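Local coordinates for FMN-dependent nitronate monooxygenase (Shewanella oneidensis, PDB 5LSM), which probably oxidises propionate 3-nitronate to 3-oxopropanoate with molecular oxygen, using bound FMN as cofactor, a detoxifying reaction of class I nitronate monooxygenases, at residues K125-F131 / W147-S153; A174-E178 / Q194-L200; L201-I205 / T229-S233. All blocks are in the same frame, centred on the assembly; numbering follows the deposited sequence.

Interaction 1. Residues K125-F131 / W147-S153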
loop_
_atom_site.group_PDB
_atom_site.type_symbol
_atom_site.label_atom_id
_atom_site.label_comp_id
_atom_site.label_asym_id
_atom_site.label_seq_id
_atom_site.Cartn_x
_atom_site.Cartn_y
_atom_site.Cartn_z
ATOM N N LYS A 125 -14.512 -32.838 -6.627
ATOM C CA LYS A 125 -14.257 -32.108 -7.894
ATOM C C LYS A 125 -14.683 -30.641 -7.871
ATOM O O LYS A 125 -15.623 -30.256 -8.558
ATOM C CB LYS A 125 -14.906 -32.819 -9.074
ATOM C CG LYS A 125 -14.214 -34.124 -9.435
ATOM C CD LYS A 125 -14.502 -34.522 -10.869
ATOM C CE LYS A 125 -15.996 -34.650 -11.121
ATOM N NZ LYS A 125 -16.256 -35.534 -12.289
ATOM N N PRO A 126 -13.956 -29.817 -7.095
ATOM C CA PRO A 126 -14.248 -28.403 -6.883
ATOM C C PRO A 126 -14.190 -27.592 -8.154
ATOM O O PRO A 126 -13.272 -27.737 -8.931
ATOM C CB PRO A 126 -13.131 -27.951 -5.945
ATOM C CG PRO A 126 -12.727 -29.177 -5.226
ATOM C CD PRO A 126 -12.854 -30.277 -6.232
ATOM N N GLU A 127 -15.102 -26.651 -8.283
ATOM C CA GLU A 127 -15.140 -25.788 -9.444
ATOM C C GLU A 127 -13.868 -24.956 -9.503
ATOM O O GLU A 127 -13.252 -24.797 -10.561
ATOM C CB GLU A 127 -16.390 -24.906 -9.400
ATOM C CG GLU A 127 -17.700 -25.685 -9.596
ATOM C CD GLU A 127 -18.044 -26.616 -8.424
ATOM O OE1 GLU A 127 -17.603 -26.358 -7.274
ATOM O OE2 GLU A 127 -18.768 -27.608 -8.644
ATOM N N VAL A 128 -13.415 -24.479 -8.353
ATOM C CA VAL A 128 -12.103 -23.877 -8.320
ATOM C C VAL A 128 -11.262 -24.323 -7.140
ATOM O O VAL A 128 -11.783 -24.665 -6.075
ATOM C CB VAL A 128 -12.111 -22.320 -8.530
ATOM C CG1 VAL A 128 -13.434 -21.811 -9.094
ATOM C CG2 VAL A 128 -11.726 -21.577 -7.277
ATOM N N VAL A 129 -9.963 -24.436 -7.414
ATOM C CA VAL A 129 -8.943 -24.731 -6.436
ATOM C C VAL A 129 -7.949 -23.547 -6.414
ATOM O O VAL A 129 -7.375 -23.162 -7.447
ATOM C CB VAL A 129 -8.177 -26.003 -6.840
ATOM C CG1 VAL A 129 -7.006 -26.255 -5.901
ATOM C CG2 VAL A 129 -9.104 -27.204 -6.878
ATOM N N SER A 130 -7.790 -22.943 -5.248
ATOM C CA SER A 130 -6.954 -21.781 -5.128
ATOM C C SER A 130 -5.767 -22.194 -4.293
ATOM O O SER A 130 -5.878 -23.085 -3.458
ATOM C CB SER A 130 -7.719 -20.614 -4.477
ATOM O OG SER A 130 -8.273 -21.003 -3.225
ATOM N N PHE A 131 -4.629 -21.555 -4.536
ATOM C CA PHE A 131 -3.408 -21.852 -3.805
ATOM C C PHE A 131 -2.842 -20.556 -3.269
ATOM O O PHE A 131 -2.955 -19.522 -3.920
ATOM C CB PHE A 131 -2.378 -22.539 -4.718
ATOM C CG PHE A 131 -2.702 -23.962 -5.009
ATOM C CD1 PHE A 131 -2.626 -24.914 -4.010
ATOM C CD2 PHE A 131 -3.177 -24.335 -6.246
ATOM C CE1 PHE A 131 -2.983 -26.223 -4.252
ATOM C CE2 PHE A 131 -3.499 -25.655 -6.504
ATOM C CZ PHE A 131 -3.401 -26.600 -5.504
ATOM N N TRP A 147 -10.055 -32.769 -13.204
ATOM C CA TRP A 147 -11.384 -32.747 -12.578
ATOM C C TRP A 147 -12.325 -31.735 -13.227
ATOM O O TRP A 147 -13.493 -31.682 -12.888
ATOM C CB TRP A 147 -11.279 -32.393 -11.102
ATOM C CG TRP A 147 -10.326 -33.209 -10.342
ATOM C CD1 TRP A 147 -9.995 -34.502 -10.572
ATOM C CD2 TRP A 147 -9.609 -32.810 -9.169
ATOM N NE1 TRP A 147 -9.123 -34.943 -9.615
ATOM C CE2 TRP A 147 -8.870 -33.925 -8.738
ATOM C CE3 TRP A 147 -9.527 -31.616 -8.439
ATOM C CZ2 TRP A 147 -8.041 -33.885 -7.622
ATOM C CZ3 TRP A 147 -8.725 -31.577 -7.324
ATOM C CH2 TRP A 147 -7.973 -32.700 -6.931
ATOM N N GLY A 148 -11.813 -30.903 -14.117
ATOM C CA GLY A 148 -12.568 -29.748 -14.599
ATOM C C GLY A 148 -12.304 -28.470 -13.812
ATOM O O GLY A 148 -12.761 -27.394 -14.207
ATOM N N SER A 149 -11.565 -28.588 -12.703
ATOM C CA SER A 149 -11.346 -27.481 -11.775
ATOM C C SER A 149 -10.536 -26.389 -12.439
ATOM O O SER A 149 -9.600 -26.668 -13.173
ATOM C CB SER A 149 -10.595 -27.960 -10.551
ATOM O OG SER A 149 -11.254 -29.053 -9.954
ATOM N N LYS A 150 -10.953 -25.147 -12.247
ATOM C CA LYS A 150 -10.107 -24.016 -12.588
ATOM C C LYS A 150 -9.136 -23.820 -11.461
ATOM O O LYS A 150 -9.487 -23.992 -10.293
ATOM C CB LYS A 150 -10.934 -22.738 -12.765
ATOM C CG LYS A 150 -12.060 -22.862 -13.761
ATOM C CD LYS A 150 -11.543 -23.171 -15.154
ATOM C CE LYS A 150 -12.694 -23.483 -16.106
ATOM N NZ LYS A 150 -13.449 -24.684 -15.632
ATOM N N VAL A 151 -7.927 -23.417 -11.804
ATOM C CA VAL A 151 -6.896 -23.184 -10.811
ATOM C C VAL A 151 -6.538 -21.708 -10.757
ATOM O O VAL A 151 -6.188 -21.112 -11.787
ATOM C CB VAL A 151 -5.642 -23.999 -11.131
ATOM C CG1 VAL A 151 -4.467 -23.551 -10.277
ATOM C CG2 VAL A 151 -5.913 -25.479 -10.917
ATOM N N ILE A 152 -6.582 -21.145 -9.551
ATOM C CA ILE A 152 -6.120 -19.778 -9.308
ATOM C C ILE A 152 -5.076 -19.699 -8.179
ATOM O O ILE A 152 -5.010 -20.585 -7.322
ATOM C CB ILE A 152 -7.294 -18.845 -8.965
ATOM C CG1 ILE A 152 -7.918 -19.226 -7.627
ATOM C CG2 ILE A 152 -8.348 -18.890 -10.050
ATOM C CD1 ILE A 152 -8.991 -18.262 -7.182
ATOM N N SER A 153 -4.259 -18.637 -8.195
ATOM C CA SER A 153 -3.230 -18.433 -7.167
ATOM C C SER A 153 -2.931 -16.964 -6.975
ATOM O O SER A 153 -3.384 -16.124 -7.756
ATOM C CB SER A 153 -1.942 -19.168 -7.505
ATOM O OG SER A 153 -0.941 -18.895 -6.525
HETATM O O HOH W 1 -14.320 -25.425 -13.035
#

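Interaction 2. Residues A174-E178 / Q194-L200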
loop_
_atom_site.group_PDB
_atom_site.type_symbol
_atom_site.label_atom_id
_atom_site.label_comp_id
_atom_site.label_asym_id
_atom_site.label_seq_id
_atom_site.Cartn_x
_atom_site.Cartn_y
_atom_site.Cartn_z
ATOM N N ALA A 174 -4.490 -10.750 -7.486
ATOM C CA ALA A 174 -3.549 -9.675 -7.178
ATOM C C ALA A 174 -3.799 -9.149 -5.777
ATOM O O ALA A 174 -4.730 -8.371 -5.594
ATOM C CB ALA A 174 -3.743 -8.540 -8.181
ATOM N N GLN A 175 -3.028 -9.586 -4.774
ATOM C CA GLN A 175 -3.232 -9.011 -3.410
ATOM C C GLN A 175 -2.284 -7.895 -3.080
ATOM O O GLN A 175 -1.100 -8.113 -2.889
ATOM C CB GLN A 175 -3.264 -10.028 -2.261
ATOM C CG GLN A 175 -2.020 -10.840 -2.132
ATOM C CD GLN A 175 -1.674 -11.229 -0.703
ATOM O OE1 GLN A 175 -0.533 -11.525 -0.428
ATOM N NE2 GLN A 175 -2.653 -11.262 0.185
ATOM N N GLY A 176 -2.850 -6.691 -3.003
ATOM C CA GLY A 176 -2.144 -5.543 -2.507
ATOM C C GLY A 176 -1.760 -5.706 -1.059
ATOM O O GLY A 176 -2.380 -6.470 -0.327
ATOM N N LEU A 177 -0.770 -4.922 -0.644
ATOM C CA LEU A 177 -0.323 -4.874 0.740
ATOM C C LEU A 177 -1.432 -4.566 1.735
ATOM O O LEU A 177 -1.272 -4.841 2.911
ATOM C CB LEU A 177 0.814 -3.839 0.906
ATOM C CG LEU A 177 2.221 -4.248 0.439
ATOM C CD1 LEU A 177 3.195 -3.105 0.629
ATOM C CD2 LEU A 177 2.699 -5.459 1.203
ATOM N N GLU A 178 -2.534 -3.971 1.275
ATOM C CA GLU A 178 -3.682 -3.655 2.148
ATOM C C GLU A 178 -4.351 -4.934 2.710
ATOM O O GLU A 178 -5.058 -4.888 3.725
ATOM C CB GLU A 178 -4.726 -2.835 1.376
ATOM C CG GLU A 178 -4.349 -1.372 1.080
ATOM C CD GLU A 178 -3.707 -1.131 -0.296
ATOM O OE1 GLU A 178 -3.025 -2.044 -0.851
ATOM O OE2 GLU A 178 -3.871 -0.002 -0.826
ATOM N N GLN A 194 6.797 -5.522 -3.014
ATOM C CA GLN A 194 5.349 -5.622 -3.030
ATOM C C GLN A 194 4.683 -4.248 -3.047
ATOM O O GLN A 194 5.279 -3.246 -2.659
ATOM C CB GLN A 194 4.872 -6.439 -1.840
ATOM C CG GLN A 194 5.315 -7.893 -1.924
ATOM C CD GLN A 194 4.745 -8.741 -0.806
ATOM O OE1 GLN A 194 3.666 -8.461 -0.273
ATOM N NE2 GLN A 194 5.477 -9.775 -0.427
ATOM N N LEU A 195 3.458 -4.215 -3.568
ATOM C CA LEU A 195 2.789 -2.980 -3.920
ATOM C C LEU A 195 1.433 -2.929 -3.259
ATOM O O LEU A 195 0.819 -3.968 -2.974
ATOM C CB LEU A 195 2.570 -2.903 -5.432
ATOM C CG LEU A 195 3.707 -3.064 -6.445
ATOM C CD1 LEU A 195 3.261 -2.477 -7.782
ATOM C CD2 LEU A 195 4.974 -2.386 -5.981
ATOM N N GLY A 196 0.891 -1.726 -3.167
ATOM C CA GLY A 196 -0.506 -1.567 -2.795
ATOM C C GLY A 196 -1.457 -1.899 -3.922
ATOM O O GLY A 196 -1.096 -1.841 -5.106
ATOM N N THR A 197 -2.700 -2.190 -3.558
ATOM C CA THR A 197 -3.706 -2.587 -4.540
ATOM C C THR A 197 -3.773 -1.641 -5.738
ATOM O O THR A 197 -3.864 -2.090 -6.884
ATOM C CB THR A 197 -5.092 -2.714 -3.896
ATOM O OG1 THR A 197 -5.161 -3.952 -3.186
ATOM C CG2 THR A 197 -6.206 -2.678 -4.969
ATOM N N PHE A 198 -3.698 -0.345 -5.465
ATOM C CA PHE A 198 -3.957 0.679 -6.462
ATOM C C PHE A 198 -2.945 0.626 -7.589
ATOM O O PHE A 198 -3.238 1.022 -8.711
ATOM C CB PHE A 198 -3.913 2.067 -5.819
ATOM C CG PHE A 198 -4.714 3.086 -6.543
ATOM C CD1 PHE A 198 -6.107 3.039 -6.514
ATOM C CD2 PHE A 198 -4.094 4.105 -7.240
ATOM C CE1 PHE A 198 -6.854 3.979 -7.191
ATOM C CE2 PHE A 198 -4.841 5.058 -7.900
ATOM C CZ PHE A 198 -6.218 4.984 -7.892
ATOM N N SER A 199 -1.733 0.195 -7.256
ATOM C CA SER A 199 -0.661 0.073 -8.230
ATOM C C SER A 199 -0.432 -1.357 -8.737
ATOM O O SER A 199 -0.015 -1.535 -9.864
ATOM C CB SER A 199 0.619 0.641 -7.630
ATOM O OG SER A 199 0.488 2.045 -7.499
ATOM N N LEU A 200 -0.649 -2.363 -7.883
ATOM C CA LEU A 200 -0.452 -3.771 -8.270
ATOM C C LEU A 200 -1.447 -4.205 -9.347
ATOM O O LEU A 200 -1.065 -4.810 -10.372
ATOM C CB LEU A 200 -0.620 -4.682 -7.055
ATOM C CG LEU A 200 -0.348 -6.171 -7.303
ATOM C CD1 LEU A 200 1.091 -6.375 -7.776
ATOM C CD2 LEU A 200 -0.630 -6.980 -6.040
HETATM O O HOH W 2 -5.014 -5.634 -5.960
#

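Interaction 3. Residues L201-I205 / T229-S233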
loop_
_atom_site.group_PDB
_atom_site.type_symbol
_atom_site.label_atom_id
_atom_site.label_comp_id
_atom_site.label_asym_id
_atom_site.label_seq_id
_atom_site.Cartn_x
_atom_site.Cartn_y
_atom_site.Cartn_z
ATOM N N LEU A 201 -2.715 -3.882 -9.110
ATOM C CA LEU A 201 -3.806 -4.315 -9.968
ATOM C C LEU A 201 -3.619 -3.923 -11.439
ATOM O O LEU A 201 -3.556 -4.810 -12.298
ATOM C CB LEU A 201 -5.134 -3.790 -9.439
ATOM C CG LEU A 201 -6.382 -4.324 -10.123
ATOM C CD1 LEU A 201 -6.435 -5.837 -9.961
ATOM C CD2 LEU A 201 -7.631 -3.672 -9.520
ATOM N N PRO A 202 -3.505 -2.603 -11.741
ATOM C CA PRO A 202 -3.394 -2.218 -13.160
ATOM C C PRO A 202 -2.094 -2.676 -13.807
ATOM O O PRO A 202 -2.078 -2.960 -15.023
ATOM C CB PRO A 202 -3.479 -0.695 -13.137
ATOM C CG PRO A 202 -3.184 -0.296 -11.737
ATOM C CD PRO A 202 -3.629 -1.426 -10.862
ATOM N N GLN A 203 -1.032 -2.829 -13.013
ATOM C CA GLN A 203 0.216 -3.312 -13.565
ATOM C C GLN A 203 0.199 -4.810 -13.829
ATOM O O GLN A 203 0.664 -5.240 -14.873
ATOM C CB GLN A 203 1.401 -2.885 -12.716
ATOM C CG GLN A 203 1.703 -1.393 -12.885
ATOM C CD GLN A 203 2.819 -0.907 -11.980
ATOM O OE1 GLN A 203 3.971 -0.761 -12.408
ATOM N NE2 GLN A 203 2.485 -0.654 -10.724
ATOM N N ILE A 204 -0.452 -5.592 -12.971
ATOM C CA ILE A 204 -0.664 -6.998 -13.295
ATOM C C ILE A 204 -1.563 -7.190 -14.517
ATOM O O ILE A 204 -1.276 -8.032 -15.355
ATOM C CB ILE A 204 -1.185 -7.834 -12.097
ATOM C CG1 ILE A 204 -0.045 -8.132 -11.119
ATOM C CG2 ILE A 204 -1.730 -9.174 -12.583
ATOM C CD1 ILE A 204 -0.483 -8.821 -9.836
ATOM N N ILE A 205 -2.654 -6.441 -14.610
ATOM C CA ILE A 205 -3.583 -6.580 -15.741
ATOM C C ILE A 205 -2.876 -6.234 -17.056
ATOM O O ILE A 205 -3.106 -6.883 -18.064
ATOM C CB ILE A 205 -4.842 -5.689 -15.570
ATOM C CG1 ILE A 205 -5.810 -6.308 -14.565
ATOM C CG2 ILE A 205 -5.564 -5.464 -16.900
ATOM C CD1 ILE A 205 -6.746 -5.292 -13.945
ATOM N N THR A 229 -13.545 -0.860 -12.303
ATOM C CA THR A 229 -13.096 0.286 -13.107
ATOM C C THR A 229 -11.669 0.152 -13.634
ATOM O O THR A 229 -11.366 0.615 -14.719
ATOM C CB THR A 229 -13.167 1.585 -12.282
ATOM O OG1 THR A 229 -14.512 1.805 -11.849
ATOM C CG2 THR A 229 -12.730 2.757 -13.093
ATOM N N MET A 230 -10.779 -0.381 -12.813
ATOM C CA MET A 230 -9.388 -0.571 -13.201
ATOM C C MET A 230 -9.186 -1.741 -14.147
ATOM O O MET A 230 -8.086 -1.919 -14.646
ATOM C CB MET A 230 -8.519 -0.816 -11.968
ATOM C CG MET A 230 -8.605 0.273 -10.912
ATOM S SD MET A 230 -6.989 0.772 -10.319
ATOM C CE MET A 230 -6.297 1.364 -11.852
ATOM N N GLY A 231 -10.193 -2.606 -14.279
ATOM C CA GLY A 231 -10.127 -3.750 -15.203
ATOM C C GLY A 231 -10.040 -5.103 -14.511
ATOM O O GLY A 231 -9.739 -6.096 -15.142
ATOM N N ALA A 232 -10.309 -5.157 -13.216
ATOM C CA ALA A 232 -10.438 -6.456 -12.541
ATOM C C ALA A 232 -11.634 -7.245 -13.096
ATOM O O ALA A 232 -12.672 -6.669 -13.374
ATOM C CB ALA A 232 -10.603 -6.255 -11.036
ATOM N N SER A 233 -11.508 -8.568 -13.174
ATOM C CA SER A 233 -12.623 -9.430 -13.603
ATOM C C SER A 233 -13.487 -9.873 -12.433
ATOM O O SER A 233 -14.508 -10.501 -12.628
ATOM C CB SER A 233 -12.094 -10.678 -14.323
ATOM O OG SER A 233 -11.535 -10.345 -15.573
#

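Interaction 1. Residues K125-F131 / W147-S153
The backbones of V129 and F131 hydrogen-bond to those of K150 and I152 as parallel strands, and this ladder is the tightly packed part of the contact. The axes of strands 128-131 and 150-153 come within 4.7 Å. K150 O accepts from V129 N at 3.0 Å, V129 O accepts from I152 N, and F131 N donates to I152 O. I152 turns its CG1 between backbone N and carbonyl carbon (chi1 67°), which presses that methylene to 3.4 Å from S130 CB. On the opposite sheet face, V151 CG1 meets the edge of the F131 ring, and I144 of helix 138-145 covers V129, F131 and V151. The strands and that helix form a beta-alpha-beta unit of the TIM barrel. S130 OG bonds to N67 and to the FMN-binding N69. Also buried is S149 OG, which gives a 2.6 Å hydrogen bond to P126 O in the carbonyl plane.

The solvent side lies at K125, W147, G148 and the amine of K150. The aliphatic chain of K125 slants across W147, its CG 3.8 Å from W147 CB, while V129 CG2 lies near the indole edge. K150 folds back at chi2 and chi4 until NZ reaches G148 O, 3.1 Å away, and one water joins NZ to G148 O and E127 O. Each of these carbonyls thus has two partners, the water and K150, through N for E127 O and through NZ for G148 O, and the lysine charge would probably be partly offset by the oxygens around it.

Interaction 2. Residues A174-E178 / Q194-L200
Two hydrogen bonds tie E178 and L177 to the turn that opens helix 197-207. E178 OE1 accepts from T197 N at 2.7 Å, on the syn side of the carboxylate and 22° out of its plane; the bend at chi2 (95°) curls the acid back to get there. L177 N donates to L195 O over 3.0 Å. A weaker CH contact joins G176 CA to the same L195 O. From outside the two segments, Q326 of the second subunit donates to Q194 O.

Water adds a further link, donating to A174 O and weakly to T197 OG1, whose stronger partner is G216 O.

This is the C-terminal end of barrel strand 171-175, where TIM-barrel flavoenzymes bind their cofactor. The bond from CA to CB of Q175, an FMN-binding residue, leads away from 194-200; its OE1 is held by G184 N, and its NE2 makes a weak bond to the FMN ribityl O3'. G196 is the N-cap residue of the helix, its carbonyl taking the N-H groups of both S199 and L200.

Van der Waals packing fills the rest. L200, with CG anti to the backbone N (chi1 -176°), sends CD2 against the backbone at the strand's end, 3.4 Å from Q175 O and 4.1 Å from A174 CB. L177 crosses Q194 at about a right angle, bringing CD2 to 3.5 Å from Q194 OE1, an oxygen bonded to R183.

Interaction 3. Residues L201-I205 / T229-S233
M230 reaches across to L201 and P202 and has the largest share of this contact. Its CB lies 3.9 Å from L201 CD2, the methyl that also packs on A232 CB. CG stands anti to the carbonyl carbon (chi1 -56°), and from there bends at chi2 and chi3 carry the chain obliquely over to the proline ring. SD is 4.1 Å from P202 CD and little farther from CG. Of the M230 atoms, CE comes closest: it sits 3.5 Å from P202 CG and also touches CB, so it meets the ring across several of its carbons.

A second, smaller patch is made by I205. Its CD1 approaches the backbone after M230, 3.3 Å from G231 O and 3.6 Å from A232 N, while M230 O lies near the same methyl. The chain can bend there because G231, with positive phi, ends helix 221-229 in a Schellman motif. The interface between the segments is thus a set of apolar side chains laid against one another and against a turn of backbone.

In the barrel, the contact joins helix 197-207 to the turn between helix 221-229 and strand 234-237. L201, I204 and I205 all pack on strand 212-215, and I204 also touches A161 of helix 158-166. Toward the dimer partner, P202 touches N327 and M230 touches T223, both of the second subunit.

Interaction 1 and interaction 2 both reach the eight-stranded parallel sheet, through its neighbouring strands 150-155 and 171-175, and both are largely buried; interaction 3 is only partly so. Their chemistry follows their place. Residues 125-131 and 147-153 are joined chiefly by backbone bonds between strands, whereas interaction 2 binds a strand end to a helix start through a carboxylate and a carbonyl beside the FMN site. Interaction 3, on the barrel's outside, is apolar packing. Helix 197-207 serves both interactions 2 and 3, which touch where A174 CB meets I204 CD1 at 3.7 Å. These two also meet the second subunit; interaction 1 does not.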